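Local coordinates for sulfur carrier protein CysO (Mycobacterium tuberculosis, PDB 3DWG) that probably serves, in its thiocarboxylated form, as the sulfur donor for CysM-dependent cysteine biosynthesis, at residues 4-9 with 83-88. Sequence-based numbering, arbitrary orientation.
Sequences TVSIPT and SVTILP
Val84 O is gripped by two neighbouring groups of the adjacent strand: Ser6 N donates a hydrogen bond of 2.8 Å, approaching nearly in line with the carbonyl bond (C=O...N 167°), and Val5 CA adds a weaker C-H...O contact at 3.2 Å. The preceding rung runs the other way, from Val84 N to Thr4 O at 2.9 Å and almost straight, and the next, Ile86 N to Ser6 O, lengthens to 3.2 Å. There the parallel ladder stops. Ile86 O would next face the nitrogen of residue 8, but Pro8 has no N-H to give and instead lays its CD at 3.2 Å from that oxygen. A water fills the missing donor's role, donating to Ile86 O at 2.7 Å and hydrogen-bonded also to Ser6 OG, which, anti to its backbone N (chi1 159°), sits beside its own carbonyl carbon, on the side toward Pro8. A small hydroxyl suits this more polar face, open around Thr4 and partly so at Ser6 and Ser83, while Thr85 is buried. On the buried face the branched, beta-favouring Val5 and Val84 stand side by side, pointing the same way. Val5 CG1 meets the tip of Ile86, CD1, at 3.8 Å, while the CB and CG2 of Ile86 back against the Pro8 ring, whose CB in turn touches Pro88 CD. This parallel pairing of first and last strands is the centre of the ubiquitin-like beta-grasp sheet. Strand 20-23 flanks it through Val21, strand 59-63 through Ile61 and Tyr62, and Thr85, Leu87 and Pro88 also pack against a chain of another protein.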
ATOM      1  N   THR C   4      -1.599  19.463 -30.557  1.00 27.90           N
ATOM      2  CA  THR C   4      -0.782  20.178 -29.603  1.00 25.56           C
ATOM      3  C   THR C   4       0.372  19.261 -29.187  1.00 23.37           C
ATOM      4  O   THR C   4       0.109  18.154 -28.734  1.00 23.95           O
ATOM      5  CB  THR C   4      -1.590  20.585 -28.348  1.00 26.69           C
ATOM      6  OG1 THR C   4      -2.745  21.370 -28.749  1.00 28.67           O
ATOM      7  CG2 THR C   4      -0.702  21.404 -27.451  1.00 27.62           C
ATOM      8  N   VAL C   5       1.598  19.745 -29.338  1.00 21.62           N
ATOM      9  CA  VAL C   5       2.807  18.953 -29.084  1.00 20.60           C
ATOM     10  C   VAL C   5       3.548  19.451 -27.838  1.00 20.93           C
ATOM     11  O   VAL C   5       3.927  20.636 -27.773  1.00 20.77           O
ATOM     12  CB  VAL C   5       3.841  18.987 -30.269  1.00 20.91           C
ATOM     13  CG1 VAL C   5       5.021  18.010 -29.967  1.00 19.46           C
ATOM     14  CG2 VAL C   5       3.155  18.613 -31.620  1.00 22.56           C
ATOM     15  N   SER C   6       3.763  18.567 -26.862  1.00 19.84           N
ATOM     16  CA  SER C   6       4.498  18.949 -25.655  1.00 18.79           C
ATOM     17  C   SER C   6       5.969  18.687 -25.900  1.00 19.08           C
ATOM     18  O   SER C   6       6.401  17.529 -26.203  1.00 19.24           O
ATOM     19  CB  SER C   6       3.974  18.169 -24.437  1.00 19.62           C
ATOM     20  OG  SER C   6       4.894  18.122 -23.358  1.00 21.70           O
ATOM     21  N   ILE C   7       6.769  19.738 -25.689  1.00 18.78           N
ATOM     22  CA  ILE C   7       8.161  19.701 -25.957  1.00 19.08           C
ATOM     23  C   ILE C   7       8.948  19.635 -24.633  1.00 19.83           C
ATOM     24  O   ILE C   7       8.828  20.542 -23.798  1.00 20.75           O
ATOM     25  CB  ILE C   7       8.599  20.988 -26.753  1.00 19.56           C
ATOM     26  CG1 ILE C   7       7.691  21.213 -27.986  1.00 19.23           C
ATOM     27  CG2 ILE C   7      10.062  20.927 -27.006  1.00 20.03           C
ATOM     28  CD1 ILE C   7       7.899  20.186 -29.105  1.00 19.99           C
ATOM     29  N   PRO C   8       9.754  18.586 -24.456  1.00 19.70           N
ATOM     30  CA  PRO C   8      10.502  18.457 -23.211  1.00 20.39           C
ATOM     31  C   PRO C   8      11.589  19.510 -23.150  1.00 21.68           C
ATOM     32  O   PRO C   8      12.007  20.084 -24.164  1.00 21.73           O
ATOM     33  CB  PRO C   8      11.095  17.037 -23.282  1.00 21.16           C
ATOM     34  CG  PRO C   8      11.279  16.827 -24.816  1.00 19.48           C
ATOM     35  CD  PRO C   8      10.042  17.471 -25.397  1.00 19.44           C
ATOM     36  N   THR C   9      12.079  19.776 -21.946  1.00 21.18           N
ATOM     37  CA  THR C   9      13.055  20.861 -21.759  0.50 22.62           C
ATOM     38  C   THR C   9      14.270  20.747 -22.664  1.00 22.88           C
ATOM     39  O   THR C   9      14.744  21.756 -23.214  1.00 24.07           O
ATOM     40  CB  THR C   9      13.416  20.951 -20.258  0.50 22.72           C
ATOM     41  OG1 THR C   9      12.222  21.310 -19.577  0.50 21.27           O
ATOM     42  CG2 THR C   9      14.477  22.032 -19.986  0.50 22.24           C
ATOM     43  N   SER C  83      -3.314  15.193 -28.788  1.00 22.82           N
ATOM     44  CA  SER C  83      -2.125  15.659 -28.078  1.00 23.36           C
ATOM     45  C   SER C  83      -1.009  14.713 -28.466  1.00 21.75           C
ATOM     46  O   SER C  83      -1.217  13.480 -28.560  1.00 23.31           O
ATOM     47  CB  SER C  83      -2.293  15.481 -26.562  1.00 23.78           C
ATOM     48  OG  SER C  83      -2.435  14.085 -26.245  1.00 29.95           O
ATOM     49  N   VAL C  84       0.146  15.299 -28.659  1.00 19.66           N
ATOM     50  CA  VAL C  84       1.356  14.535 -28.870  1.00 19.14           C
ATOM     51  C   VAL C  84       2.369  14.910 -27.781  1.00 18.71           C
ATOM     52  O   VAL C  84       2.619  16.116 -27.536  1.00 19.63           O
ATOM     53  CB  VAL C  84       1.999  14.805 -30.296  1.00 17.97           C
ATOM     54  CG1 VAL C  84       3.326  14.121 -30.392  1.00 18.23           C
ATOM     55  CG2 VAL C  84       1.027  14.314 -31.384  1.00 20.12           C
ATOM     56  N   THR C  85       2.925  13.891 -27.090  1.00 16.92           N
ATOM     57  CA  THR C  85       3.856  14.132 -25.973  1.00 18.46           C
ATOM     58  C   THR C  85       5.221  13.530 -26.295  1.00 16.83           C
ATOM     59  O   THR C  85       5.297  12.346 -26.614  1.00 17.02           O
ATOM     60  CB  THR C  85       3.297  13.444 -24.708  1.00 19.78           C
ATOM     61  OG1 THR C  85       1.948  13.885 -24.483  1.00 21.92           O
ATOM     62  CG2 THR C  85       4.214  13.736 -23.478  1.00 19.57           C
ATOM     63  N   ILE C  86       6.279  14.310 -26.209  1.00 16.16           N
ATOM     64  CA  ILE C  86       7.618  13.835 -26.460  1.00 16.29           C
ATOM     65  C   ILE C  86       8.409  13.852 -25.145  1.00 17.97           C
ATOM     66  O   ILE C  86       8.455  14.896 -24.486  1.00 18.28           O
ATOM     67  CB  ILE C  86       8.336  14.795 -27.513  1.00 16.93           C
ATOM     68  CG1 ILE C  86       7.482  14.799 -28.794  1.00 18.18           C
ATOM     69  CG2 ILE C  86       9.742  14.376 -27.755  1.00 18.16           C
ATOM     70  CD1 ILE C  86       8.058  15.770 -29.819  1.00 19.23           C
ATOM     71  N   LEU C  87       9.028  12.735 -24.807  1.00 17.03           N
ATOM     72  CA  LEU C  87       9.789  12.686 -23.516  1.00 16.94           C
ATOM     73  C   LEU C  87      11.070  11.868 -23.728  1.00 17.90           C
ATOM     74  O   LEU C  87      11.041  10.848 -24.440  1.00 17.44           O
ATOM     75  CB  LEU C  87       8.954  11.948 -22.452  1.00 18.48           C
ATOM     76  CG  LEU C  87       7.705  12.654 -21.974  1.00 20.69           C
ATOM     77  CD1 LEU C  87       6.832  11.759 -21.138  1.00 23.26           C
ATOM     78  CD2 LEU C  87       8.128  13.931 -21.180  1.00 18.76           C
ATOM     79  N   PRO C  88      12.182  12.282 -23.121  1.00 16.55           N
ATOM     80  CA  PRO C  88      13.373  11.429 -23.104  1.00 16.99           C
ATOM     81  C   PRO C  88      13.135  10.251 -22.149  1.00 17.04           C
ATOM     82  O   PRO C  88      12.266  10.319 -21.262  1.00 17.20           O
ATOM     83  CB  PRO C  88      14.478  12.318 -22.456  1.00 19.81           C
ATOM     84  CG  PRO C  88      13.757  13.265 -21.695  1.00 20.08           C
ATOM     85  CD  PRO C  88      12.342  13.478 -22.256  1.00 18.61           C
TER
HETATM   86  O   HOH W   1       7.305  16.802 -22.882  1.00 22.07           O